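Local atomic coordinates of metallo-beta-lactamase (Serratia marcescens, PDB entry 6K4X), a protein that catalyses the hydrolysis of the beta-lactam ring of antibiotics, probably by means of the two zinc ions held in its active site. Residues 31-36 and 138-143; 66-71 and 88-93; 167-172 and 205-210; 195-200 and 252-257. All coordinates share one frame; numbering follows the deposited sequence. Where two conformers were deposited one is given.

Contact 1 (31-36 and 138-143); sequences LSSPQG and GPLAVK
L140 pushes its branched end against the loop 31-36, and it and L31 have the largest shares of the contact. Its CG stands anti to the carbonyl carbon (chi1 -55°), and from there the two methyls part: CD1 settles 3.5 Å from L31 O and also lies close to G36 O, while CD2 meets L31 CG at 4.0 Å. The leucines reach toward each other tip to tip. L31 also sends CD2 to CG2 of V142, 3.6 Å away, so one side chain bridges two inward-facing residues of strand 140-146. Branched aliphatic groups suit this place, because no hydrogen bond joins the two segments and the contact rests on packing. It brings together the two sheets of the metallo-beta-lactamase sandwich: L31 ends a strand of the seven-stranded sheet, whereas L140 and V142 belong to the five-stranded one, and both of these also lie on I38. Nearer the surface, P139 sets the CG corner of its puckered ring against the turn, CG 3.8 Å from S33 CB. The turn, type I from S33 to G36, is braced by S33 OG, which accepts from Q35 N as an ST turn and donates to G36 O at 2.7 Å, meeting a lone pair of that oxygen in its carbonyl plane. Beyond it Q35 OE1 rests 3.3 Å from CA of G138, a glycine well suited to its positive phi.

Contact 2 (66-71 and 88-93); sequences KYILST and TGATVL
I68 and L93 have the most surface buried where strands 65-69 and 91-95 run side by side as parallel neighbours. Four backbone bonds form the ladder: T91 N to K66 O, I68 N to T91 O, L93 N to I68 O and S70 N to L93 O, the last 3.0 Å long and directed nearly along the C=O axis. Packing is close on both faces of the pair. On one, I68 reaches back to A90, CG1 3.8 Å from the small CB, and V92 follows beside it; the beta-branched residues suit an extended strand. On the other, L69 and L93 lie side by side, pointing the same way, with L69 CD2 3.8 Å from L93 CD1. That same L93 CD1 also meets Y67 CD1 at 3.7 Å, approaching the ring obliquely.

Toward the outer end the contact becomes more open. Y67 and T91, both partly exposed, run alongside each other, Y67 CD1 3.9 Å from T91 CB, and K66 turns its chain away to give NZ to S63 O. T88 OG1, donating to M84 O, accepts from A90 N in an ST turn where helix 81-88 ends.

This is a beta-alpha-beta crossover whose connection carries the zinc ligands H72, H74, D76 and H77, the family's HXHXDH motif. I68 and V92 face helix 81-88, Y67 and L93 reach V135 of the other sheet, and strands 37-40 and 126-129 flank the pair.

Contact 3 (167-172 and 205-210); sequences CKDVVF and KLSCDI
A single parallel bridge, V170 with I210, joins strand 166-173 to the loop after helix 190-205 just where it enters edge strand 210-213 of the five-stranded sheet; the touching parts otherwise diverge by 111°. With that helix as the connection, it forms a beta-alpha-beta unit. I210 N bonds to D169 O, and V171 N returns to I210 O at 2.8 Å. D169 O also takes a weak bond from D209 N, so one carbonyl receives two successive amides. V171, beta-branched and well fitted to a strand, covers the approaching loop: CG1 touches L206 CD1 at 3.9 Å, and CG2 rests 3.5 Å from S207 O and near C208. The sulfur of C208 is tied to C242, linking the loop to helix 241-260.

Just before the bridge, the D209 carboxylate takes up the backbone N-H of D169. With CG anti to the carbonyl carbon (chi1 -64°), its OD2 accepts D169 N at 2.8 Å in an almost straight bond (175°), on the anti lone pair. The aliphatic chain of K168 crosses D209 at about a right angle, CD 4.0 Å from CB.

The carboxylates of D169 and D209 are nearly parallel, their OD2 atoms 3.9 Å apart. A water donates to both, the bond to D209 OD2 being weak; together with D169 N it would ease the repulsion, although such proximity could still raise the proton affinity of one acid.

Contact 4 (195-200 and 252-257); sequences SLRGSF and RLETRL. With SO4 (sulfate ion), chain G.
Helices 195-200 and 252-257 run nearly antiparallel, their directions 152° apart, but their axes come no closer than 11.7 Å, so that long side chains must span the gap around L196 and L253. Both belong to one of the two helical layers of the alpha-beta/beta-alpha metallo-beta-lactamase sandwich, where helix 190-205 and the C-terminal helix 241-260 lie together; the side chain of L196 is about 5 Å from that of the zinc ligand H150.

L253 does the apolar work. Its CG stands anti to the backbone N (chi1 176°); CD1 meets L196 CD1 at 4.0 Å, while CD2 comes in at the edge of the F200 ring, 3.9 Å from CE2, and also lies against R197 CG. One branched leucine thus serves three neighbours.

On the exposed flank R197, extended from CG to NE, reaches across to E254. NH1 gives a salt bridge of 3.0 Å to OE2 on its syn lone pair, with the two flat groups nearly coplanar, and the same NH1 lies 3.5 Å from L257 CD1. R252 points elsewhere, its NH1 bonded to a sulfate ion probably from the crystallisation liquor.

Two waters bridge the same pair. One accepts from R197 NE and donates to E254 OE2 at 2.6 Å; the other takes a weak bond from R197 NH1 and donates to E254 OE1 at 3.1 Å.

In the fold
From the N terminus, contact 1 opens at 31-36 and closes only at 138-143, joining the seven-stranded sheet to the five-stranded one. Contact 2 lies within that span: 88-93 comes back beside 66-71 after a mostly helical connection that bears zinc ligands and includes helix 81-88. The two meet where V142 packs on L69. Contacts 3 and 4 follow further along and interlock, since 195-200 precedes 205-210, which closes contact 3, and 252-257 then closes contact 4. Contact 3 adds the edge strand to the five-stranded sheet; contact 4 joins the helix leading to it with the C-terminal helix. T71 and F172 touch, connecting contact 2 with contact 3 across the sandwich.

Contact 1 (31-36 and 138-143)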
loop_
_atom_site.group_PDB
_atom_site.type_symbol
_atom_site.label_atom_id
_atom_site.label_comp_id
_atom_site.label_asym_id
_atom_site.label_seq_id
_atom_site.Cartn_x
_atom_site.Cartn_y
_atom_site.Cartn_z
ATOM N N LEU A 31 10.678 1.208 -5.877
ATOM C CA LEU A 31 10.806 0.864 -7.264
ATOM C C LEU A 31 11.919 1.736 -7.832
ATOM O O LEU A 31 11.760 2.953 -7.888
ATOM C CB LEU A 31 9.487 1.141 -7.972
ATOM C CG LEU A 31 9.425 0.715 -9.429
ATOM C CD1 LEU A 31 9.577 -0.790 -9.598
ATOM C CD2 LEU A 31 8.132 1.179 -10.073
ATOM N N SER A 32 13.053 1.127 -8.179
ATOM C CA SER A 32 14.275 1.883 -8.427
ATOM C C SER A 32 14.540 2.058 -9.924
ATOM O O SER A 32 14.144 1.239 -10.756
ATOM C CB SER A 32 15.462 1.256 -7.763
ATOM O OG SER A 32 15.634 -0.079 -8.204
ATOM N N SER A 33 15.273 3.131 -10.252
ATOM C CA SER A 33 15.812 3.274 -11.573
ATOM C C SER A 33 17.046 4.145 -11.523
ATOM O O SER A 33 17.220 4.934 -10.615
ATOM C CB SER A 33 14.812 3.857 -12.546
ATOM O OG SER A 33 14.857 5.288 -12.595
ATOM N N PRO A 34 17.906 4.094 -12.556
ATOM C CA PRO A 34 19.040 5.010 -12.634
ATOM C C PRO A 34 18.652 6.488 -12.702
ATOM O O PRO A 34 19.532 7.340 -12.514
ATOM C CB PRO A 34 19.794 4.569 -13.898
ATOM C CG PRO A 34 19.369 3.131 -14.096
ATOM C CD PRO A 34 17.919 3.099 -13.640
ATOM N N GLN A 35 17.396 6.796 -13.003
ATOM C CA GLN A 35 16.942 8.168 -13.150
ATOM C C GLN A 35 16.151 8.636 -11.931
ATOM O O GLN A 35 15.721 9.787 -11.905
ATOM C CB GLN A 35 16.156 8.307 -14.450
ATOM C CG GLN A 35 17.036 7.928 -15.634
ATOM C CD GLN A 35 16.459 8.148 -17.007
ATOM O OE1 GLN A 35 15.277 8.417 -17.175
ATOM N NE2 GLN A 35 17.296 8.000 -18.023
ATOM N N GLY A 36 16.011 7.794 -10.915
ATOM C CA GLY A 36 15.262 8.133 -9.730
ATOM C C GLY A 36 14.233 7.071 -9.397
ATOM O O GLY A 36 13.977 6.146 -10.201
ATOM N N GLY A 138 11.208 8.655 -15.454
ATOM C CA GLY A 138 12.163 7.993 -16.319
ATOM C C GLY A 138 11.522 6.757 -16.937
ATOM O O GLY A 138 10.451 6.848 -17.537
ATOM N N PRO A 139 12.128 5.560 -16.790
ATOM C CA PRO A 139 11.556 4.359 -17.368
ATOM C C PRO A 139 10.449 3.713 -16.523
ATOM O O PRO A 139 9.865 2.716 -16.931
ATOM C CB PRO A 139 12.778 3.425 -17.405
ATOM C CG PRO A 139 13.552 3.795 -16.172
ATOM C CD PRO A 139 13.394 5.300 -16.075
ATOM N N LEU A 140 10.166 4.257 -15.341
ATOM C CA LEU A 140 9.162 3.705 -14.438
ATOM C C LEU A 140 7.774 4.178 -14.846
ATOM O O LEU A 140 7.576 5.339 -15.172
ATOM C CB LEU A 140 9.466 4.131 -13.007
ATOM C CG LEU A 140 10.858 3.787 -12.495
ATOM C CD1 LEU A 140 10.987 4.218 -11.042
ATOM C CD2 LEU A 140 11.165 2.308 -12.669
ATOM N N ALA A 141 6.801 3.266 -14.723
ATOM C CA ALA A 141 5.414 3.563 -15.039
ATOM C C ALA A 141 4.512 2.804 -14.068
ATOM O O ALA A 141 4.394 1.580 -14.160
ATOM C CB ALA A 141 5.109 3.179 -16.467
ATOM N N VAL A 142 3.902 3.518 -13.141
ATOM C CA VAL A 142 3.074 2.942 -12.098
ATOM C C VAL A 142 1.632 3.399 -12.320
ATOM O O VAL A 142 1.375 4.603 -12.451
ATOM C CB VAL A 142 3.554 3.357 -10.702
ATOM C CG1 VAL A 142 2.604 2.830 -9.652
ATOM C CG2 VAL A 142 4.972 2.907 -10.433
ATOM N N LYS A 143 0.686 2.460 -12.331
ATOM C CA LYS A 143 -0.715 2.803 -12.543
ATOM C C LYS A 143 -1.448 2.827 -11.198
ATOM O O LYS A 143 -1.221 1.968 -10.340
ATOM C CB LYS A 143 -1.374 1.798 -13.488
ATOM C CG LYS A 143 -2.855 2.024 -13.734
ATOM C CD LYS A 143 -3.415 1.211 -14.874
ATOM C CE LYS A 143 -2.789 1.531 -16.213
ATOM N NZ LYS A 143 -3.337 0.651 -17.269
#

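Contact 2 (66-71 and 88-93)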
loop_
_atom_site.group_PDB
_atom_site.type_symbol
_atom_site.label_atom_id
_atom_site.label_comp_id
_atom_site.label_asym_id
_atom_site.label_seq_id
_atom_site.Cartn_x
_atom_site.Cartn_y
_atom_site.Cartn_z
ATOM N N LYS A 66 11.600 10.388 -5.980
ATOM C CA LYS A 66 10.907 11.527 -6.570
ATOM C C LYS A 66 9.412 11.551 -6.262
ATOM O O LYS A 66 8.825 12.634 -6.252
ATOM C CB LYS A 66 11.122 11.549 -8.083
ATOM C CG LYS A 66 12.584 11.616 -8.494
ATOM C CD LYS A 66 13.409 12.661 -7.788
ATOM C CE LYS A 66 14.845 12.678 -8.269
ATOM N NZ LYS A 66 15.678 13.647 -7.536
ATOM N N TYR A 67 8.824 10.382 -6.033
ATOM C CA TYR A 67 7.404 10.272 -5.693
ATOM C C TYR A 67 7.269 9.310 -4.524
ATOM O O TYR A 67 8.004 8.303 -4.463
ATOM C CB TYR A 67 6.569 9.718 -6.845
ATOM C CG TYR A 67 6.421 10.649 -8.015
ATOM C CD1 TYR A 67 5.655 11.786 -7.897
ATOM C CD2 TYR A 67 7.026 10.403 -9.233
ATOM C CE1 TYR A 67 5.479 12.662 -8.951
ATOM C CE2 TYR A 67 6.871 11.281 -10.304
ATOM C CZ TYR A 67 6.097 12.415 -10.157
ATOM O OH TYR A 67 5.905 13.302 -11.187
ATOM N N ILE A 68 6.331 9.607 -3.627
ATOM C CA ILE A 68 5.878 8.686 -2.603
ATOM C C ILE A 68 4.398 8.442 -2.889
ATOM O O ILE A 68 3.600 9.386 -2.878
ATOM C CB ILE A 68 6.082 9.257 -1.191
ATOM C CG1 ILE A 68 7.548 9.572 -0.915
ATOM C CG2 ILE A 68 5.517 8.307 -0.153
ATOM C CD1 ILE A 68 7.800 10.452 0.294
ATOM N N LEU A 69 4.037 7.190 -3.101
ATOM C CA LEU A 69 2.681 6.793 -3.410
ATOM C C LEU A 69 2.020 6.276 -2.146
ATOM O O LEU A 69 2.598 5.431 -1.475
ATOM C CB LEU A 69 2.699 5.702 -4.482
ATOM C CG LEU A 69 3.533 6.011 -5.719
ATOM C CD1 LEU A 69 3.381 4.900 -6.735
ATOM C CD2 LEU A 69 3.191 7.354 -6.314
ATOM N N SER A 70 0.797 6.717 -1.867
ATOM C CA SER A 70 0.068 6.304 -0.676
ATOM C C SER A 70 -1.017 5.307 -1.059
ATOM O O SER A 70 -1.846 5.593 -1.943
ATOM C CB SER A 70 -0.533 7.510 -0.005
ATOM O OG SER A 70 -1.365 7.139 1.098
ATOM N N THR A 71 -1.074 4.171 -0.360
ATOM C CA THR A 71 -2.237 3.271 -0.456
ATOM C C THR A 71 -3.445 3.915 0.240
ATOM O O THR A 71 -4.434 4.273 -0.399
ATOM C CB THR A 71 -1.950 1.876 0.121
ATOM O OG1 THR A 71 -1.465 2.023 1.460
ATOM C CG2 THR A 71 -0.980 1.081 -0.729
ATOM N N THR A 88 13.318 13.366 1.349
ATOM C CA THR A 88 13.521 13.062 -0.062
ATOM C C THR A 88 13.277 14.282 -0.951
ATOM O O THR A 88 13.872 14.357 -2.026
ATOM C CB THR A 88 12.593 11.937 -0.533
ATOM O OG1 THR A 88 11.232 12.334 -0.320
ATOM C CG2 THR A 88 12.885 10.630 0.177
ATOM N N GLY A 89 12.364 15.166 -0.540
ATOM C CA GLY A 89 11.828 16.214 -1.399
ATOM C C GLY A 89 10.752 15.722 -2.353
ATOM O O GLY A 89 10.329 16.488 -3.222
ATOM N N ALA A 90 10.300 14.467 -2.215
ATOM C CA ALA A 90 9.370 13.844 -3.146
ATOM C C ALA A 90 8.000 14.521 -3.092
ATOM O O ALA A 90 7.608 15.154 -2.111
ATOM C CB ALA A 90 9.259 12.370 -2.831
ATOM N N THR A 91 7.251 14.292 -4.158
ATOM C CA THR A 91 5.829 14.603 -4.216
ATOM C C THR A 91 5.047 13.380 -3.766
ATOM O O THR A 91 5.375 12.249 -4.175
ATOM C CB THR A 91 5.409 15.002 -5.624
ATOM O OG1 THR A 91 6.125 16.199 -5.936
ATOM C CG2 THR A 91 3.928 15.249 -5.761
ATOM N N VAL A 92 4.038 13.586 -2.924
ATOM C CA VAL A 92 3.196 12.516 -2.420
ATOM C C VAL A 92 1.933 12.432 -3.278
ATOM O O VAL A 92 1.245 13.436 -3.466
ATOM C CB VAL A 92 2.831 12.792 -0.954
ATOM C CG1 VAL A 92 1.916 11.717 -0.407
ATOM C CG2 VAL A 92 4.085 12.934 -0.097
ATOM N N LEU A 93 1.611 11.238 -3.781
ATOM C CA LEU A 93 0.453 11.048 -4.630
ATOM C C LEU A 93 -0.537 10.119 -3.945
ATOM O O LEU A 93 -0.153 9.103 -3.374
ATOM C CB LEU A 93 0.864 10.460 -5.969
ATOM C CG LEU A 93 1.835 11.302 -6.776
ATOM C CD1 LEU A 93 2.188 10.616 -8.075
ATOM C CD2 LEU A 93 1.309 12.687 -7.062
#

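Contact 3 (167-172 and 205-210)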
loop_
_atom_site.group_PDB
_atom_site.type_symbol
_atom_site.label_atom_id
_atom_site.label_comp_id
_atom_site.label_asym_id
_atom_site.label_seq_id
_atom_site.Cartn_x
_atom_site.Cartn_y
_atom_site.Cartn_z
ATOM N N CYS A 167 9.561 -10.498 -17.460
ATOM C CA CYS A 167 8.844 -9.462 -16.734
ATOM C C CYS A 167 7.690 -10.057 -15.931
ATOM O O CYS A 167 7.084 -11.072 -16.332
ATOM C CB CYS A 167 8.291 -8.437 -17.708
ATOM S SG CYS A 167 9.590 -7.602 -18.642
ATOM N N LYS A 168 7.315 -9.367 -14.843
ATOM C CA LYS A 168 6.223 -9.756 -13.999
ATOM C C LYS A 168 5.410 -8.519 -13.647
ATOM O O LYS A 168 5.947 -7.436 -13.434
ATOM C CB LYS A 168 6.724 -10.370 -12.691
ATOM C CG LYS A 168 7.563 -11.620 -12.823
ATOM C CD LYS A 168 6.785 -12.810 -13.247
ATOM C CE LYS A 168 7.677 -14.035 -13.342
ATOM N NZ LYS A 168 7.035 -15.131 -14.094
ATOM N N ASP A 169 4.104 -8.727 -13.522
ATOM C CA ASP A 169 3.200 -7.705 -13.064
ATOM C C ASP A 169 3.169 -7.707 -11.541
ATOM O O ASP A 169 2.832 -8.733 -10.918
ATOM C CB ASP A 169 1.798 -7.948 -13.613
ATOM C CG ASP A 169 1.771 -7.796 -15.115
ATOM O OD1 ASP A 169 2.578 -6.996 -15.662
ATOM O OD2 ASP A 169 1.020 -8.552 -15.747
ATOM N N VAL A 170 3.519 -6.564 -10.967
ATOM C CA VAL A 170 3.587 -6.378 -9.525
ATOM C C VAL A 170 2.432 -5.490 -9.084
ATOM O O VAL A 170 2.112 -4.498 -9.732
ATOM C CB VAL A 170 4.924 -5.741 -9.131
ATOM C CG1 VAL A 170 5.054 -5.626 -7.625
ATOM C CG2 VAL A 170 6.096 -6.501 -9.720
ATOM N N VAL A 171 1.793 -5.873 -7.983
ATOM C CA VAL A 171 0.660 -5.155 -7.408
ATOM C C VAL A 171 0.982 -4.847 -5.951
ATOM O O VAL A 171 1.264 -5.774 -5.192
ATOM C CB VAL A 171 -0.631 -5.985 -7.508
ATOM C CG1 VAL A 171 -1.788 -5.250 -6.856
ATOM C CG2 VAL A 171 -0.948 -6.379 -8.945
ATOM N N PHE A 172 0.932 -3.573 -5.566
ATOM C CA PHE A 172 0.977 -3.171 -4.165
ATOM C C PHE A 172 -0.460 -2.960 -3.741
ATOM O O PHE A 172 -1.108 -1.988 -4.124
ATOM C CB PHE A 172 1.863 -1.940 -3.975
ATOM C CG PHE A 172 2.263 -1.681 -2.546
ATOM C CD1 PHE A 172 1.326 -1.357 -1.587
ATOM C CD2 PHE A 172 3.577 -1.786 -2.158
ATOM C CE1 PHE A 172 1.698 -1.111 -0.274
ATOM C CE2 PHE A 172 3.946 -1.522 -0.857
ATOM C CZ PHE A 172 3.014 -1.183 0.087
ATOM N N LYS A 205 -9.626 -8.774 -10.705
ATOM C CA LYS A 205 -9.401 -8.726 -12.162
ATOM C C LYS A 205 -7.994 -8.239 -12.532
ATOM O O LYS A 205 -7.624 -8.304 -13.703
ATOM C CB LYS A 205 -10.438 -7.806 -12.807
ATOM C CG LYS A 205 -11.857 -8.350 -12.818
ATOM C CD LYS A 205 -12.824 -7.320 -13.362
ATOM C CE LYS A 205 -14.272 -7.683 -13.132
ATOM N NZ LYS A 205 -14.628 -8.920 -13.863
ATOM N N LEU A 206 -7.204 -7.724 -11.583
ATOM C CA LEU A 206 -5.877 -7.182 -11.919
ATOM C C LEU A 206 -4.983 -8.281 -12.488
ATOM O O LEU A 206 -4.939 -9.385 -12.005
ATOM C CB LEU A 206 -5.198 -6.619 -10.668
ATOM C CG LEU A 206 -5.787 -5.326 -10.115
ATOM C CD1 LEU A 206 -5.150 -4.963 -8.794
ATOM C CD2 LEU A 206 -5.642 -4.175 -11.089
ATOM N N SER A 207 -4.169 -7.906 -13.469
ATOM C CA SER A 207 -2.971 -8.657 -13.835
ATOM C C SER A 207 -2.024 -8.661 -12.630
ATOM O O SER A 207 -1.611 -7.607 -12.181
ATOM C CB SER A 207 -2.309 -8.040 -15.050
ATOM O OG SER A 207 -3.197 -7.992 -16.159
ATOM N N CYS A 208 -1.686 -9.835 -12.092
ATOM C CA CYS A 208 -1.125 -9.887 -10.736
ATOM C C CYS A 208 -0.182 -11.070 -10.516
ATOM O O CYS A 208 -0.556 -12.003 -9.779
ATOM C CB CYS A 208 -2.287 -10.005 -9.751
ATOM S SG CYS A 208 -1.861 -10.102 -7.988
ATOM N N ASP A 209 1.061 -10.992 -10.988
ATOM C CA ASP A 209 2.017 -12.058 -10.773
ATOM C C ASP A 209 2.568 -12.027 -9.348
ATOM O O ASP A 209 2.763 -13.099 -8.761
ATOM C CB ASP A 209 3.182 -11.976 -11.752
ATOM C CG ASP A 209 2.749 -12.165 -13.187
ATOM O OD1 ASP A 209 2.078 -13.196 -13.454
ATOM O OD2 ASP A 209 3.066 -11.319 -14.015
ATOM N N ILE A 210 2.890 -10.842 -8.843
ATOM C CA ILE A 210 3.481 -10.675 -7.509
ATOM C C ILE A 210 2.633 -9.649 -6.781
ATOM O O ILE A 210 2.610 -8.483 -7.198
ATOM C CB ILE A 210 4.937 -10.196 -7.592
ATOM C CG1 ILE A 210 5.803 -11.229 -8.312
ATOM C CG2 ILE A 210 5.468 -9.841 -6.201
ATOM C CD1 ILE A 210 7.185 -10.709 -8.681
HETATM O O HOH W 1 0.308 -11.299 -15.271
#

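Contact 4 (195-200 and 252-257)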
loop_
_atom_site.group_PDB
_atom_site.type_symbol
_atom_site.label_atom_id
_atom_site.label_comp_id
_atom_site.label_asym_id
_atom_site.label_seq_id
_atom_site.Cartn_x
_atom_site.Cartn_y
_atom_site.Cartn_z
ATOM N N SER A 195 -18.574 0.562 -2.340
ATOM C CA SER A 195 -17.171 0.833 -2.677
ATOM C C SER A 195 -16.306 -0.401 -2.422
ATOM O O SER A 195 -15.501 -0.789 -3.277
ATOM C CB SER A 195 -16.658 1.990 -1.890
ATOM O OG SER A 195 -17.163 3.211 -2.384
ATOM N N LEU A 196 -16.503 -1.020 -1.270
ATOM C CA LEU A 196 -15.759 -2.229 -0.945
ATOM C C LEU A 196 -16.013 -3.288 -2.021
ATOM O O LEU A 196 -15.092 -3.942 -2.519
ATOM C CB LEU A 196 -16.195 -2.768 0.420
ATOM C CG LEU A 196 -15.552 -2.096 1.640
ATOM C CD1 LEU A 196 -16.274 -2.518 2.896
ATOM C CD2 LEU A 196 -14.061 -2.381 1.740
ATOM N N ARG A 197 -17.288 -3.489 -2.381
ATOM C CA ARG A 197 -17.618 -4.544 -3.342
ATOM C C ARG A 197 -17.013 -4.240 -4.703
ATOM O O ARG A 197 -16.510 -5.159 -5.373
ATOM C CB ARG A 197 -19.127 -4.746 -3.424
ATOM C CG ARG A 197 -19.662 -5.435 -2.185
ATOM C CD ARG A 197 -21.165 -5.531 -2.210
ATOM N NE ARG A 197 -21.609 -6.365 -1.112
ATOM C CZ ARG A 197 -22.859 -6.445 -0.659
ATOM N NH1 ARG A 197 -23.140 -7.312 0.305
ATOM N NH2 ARG A 197 -23.800 -5.667 -1.166
ATOM N N GLY A 198 -17.050 -2.983 -5.133
ATOM C CA GLY A 198 -16.400 -2.626 -6.384
ATOM C C GLY A 198 -14.897 -2.884 -6.331
ATOM O O GLY A 198 -14.285 -3.278 -7.323
ATOM N N SER A 199 -14.284 -2.661 -5.167
ATOM C CA SER A 199 -12.858 -2.880 -5.002
ATOM C C SER A 199 -12.496 -4.368 -5.042
ATOM O O SER A 199 -11.483 -4.718 -5.640
ATOM C CB SER A 199 -12.366 -2.206 -3.761
ATOM O OG SER A 199 -12.490 -0.818 -3.925
ATOM N N PHE A 200 -13.293 -5.221 -4.414
ATOM C CA PHE A 200 -13.025 -6.638 -4.532
ATOM C C PHE A 200 -13.029 -7.052 -6.010
ATOM O O PHE A 200 -12.153 -7.816 -6.448
ATOM C CB PHE A 200 -14.044 -7.497 -3.783
ATOM C CG PHE A 200 -14.343 -7.119 -2.355
ATOM C CD1 PHE A 200 -13.392 -6.596 -1.488
ATOM C CD2 PHE A 200 -15.630 -7.280 -1.879
ATOM C CE1 PHE A 200 -13.725 -6.238 -0.190
ATOM C CE2 PHE A 200 -15.961 -6.929 -0.580
ATOM C CZ PHE A 200 -15.015 -6.406 0.259
ATOM N N ARG A 252 -14.633 -11.014 4.790
ATOM C CA ARG A 252 -14.662 -10.198 5.989
ATOM C C ARG A 252 -15.909 -9.301 5.969
ATOM O O ARG A 252 -16.568 -9.142 7.003
ATOM C CB ARG A 252 -13.384 -9.367 6.079
ATOM C CG ARG A 252 -13.275 -8.531 7.341
ATOM C CD ARG A 252 -11.883 -7.937 7.478
ATOM N NE ARG A 252 -11.752 -7.214 8.733
ATOM C CZ ARG A 252 -10.631 -6.983 9.378
ATOM N NH1 ARG A 252 -9.487 -7.430 8.902
ATOM N NH2 ARG A 252 -10.667 -6.238 10.465
ATOM N N LEU A 253 -16.233 -8.726 4.817
ATOM C CA LEU A 253 -17.436 -7.908 4.746
ATOM C C LEU A 253 -18.696 -8.757 4.925
ATOM O O LEU A 253 -19.601 -8.346 5.656
ATOM C CB LEU A 253 -17.492 -7.145 3.428
ATOM C CG LEU A 253 -18.774 -6.326 3.222
ATOM C CD1 LEU A 253 -18.927 -5.242 4.273
ATOM C CD2 LEU A 253 -18.766 -5.700 1.831
ATOM N N GLU A 254 -18.761 -9.929 4.299
ATOM C CA GLU A 254 -19.966 -10.729 4.428
ATOM C C GLU A 254 -20.154 -11.198 5.867
ATOM O O GLU A 254 -21.269 -11.202 6.389
ATOM C CB GLU A 254 -19.957 -11.901 3.454
ATOM C CG GLU A 254 -20.176 -11.443 2.010
ATOM C CD GLU A 254 -21.421 -10.581 1.759
ATOM O OE1 GLU A 254 -22.448 -10.735 2.486
ATOM O OE2 GLU A 254 -21.406 -9.720 0.863
ATOM N N THR A 255 -19.065 -11.577 6.522
ATOM C CA THR A 255 -19.151 -11.955 7.926
ATOM C C THR A 255 -19.681 -10.779 8.751
ATOM O O THR A 255 -20.509 -10.937 9.659
ATOM C CB THR A 255 -17.786 -12.437 8.444
ATOM O OG1 THR A 255 -17.431 -13.670 7.811
ATOM C CG2 THR A 255 -17.800 -12.706 9.932
ATOM N N ARG A 256 -19.162 -9.586 8.486
ATOM C CA ARG A 256 -19.569 -8.373 9.222
ATOM C C ARG A 256 -21.050 -8.064 8.998
ATOM O O ARG A 256 -21.796 -7.843 9.964
ATOM C CB ARG A 256 -18.695 -7.200 8.803
ATOM C CG ARG A 256 -19.109 -5.868 9.418
ATOM C CD ARG A 256 -19.115 -5.883 10.949
ATOM N NE ARG A 256 -19.577 -4.603 11.479
ATOM C CZ ARG A 256 -18.806 -3.611 11.904
ATOM N NH1 ARG A 256 -17.486 -3.710 11.861
ATOM N NH2 ARG A 256 -19.373 -2.502 12.340
ATOM N N LEU A 257 -21.508 -8.093 7.749
ATOM C CA LEU A 257 -22.899 -7.740 7.469
ATOM C C LEU A 257 -23.806 -8.763 8.171
ATOM O O LEU A 257 -24.865 -8.415 8.709
ATOM C CB LEU A 257 -23.179 -7.701 5.964
ATOM C CG LEU A 257 -22.501 -6.556 5.220
ATOM C CD1 LEU A 257 -22.744 -6.668 3.724
ATOM C CD2 LEU A 257 -22.927 -5.197 5.728
HETATM S S SO4 G . -8.774 -10.543 7.190
HETATM O O1 SO4 G . -10.104 -11.092 7.034
HETATM O O2 SO4 G . -8.658 -9.167 6.692
HETATM O O3 SO4 G . -8.451 -10.553 8.645
HETATM O O4 SO4 G . -7.794 -11.397 6.510
HETATM O O HOH W 2 -19.595 -8.333 -0.475
HETATM O O HOH W 3 -25.047 -9.042 2.075
#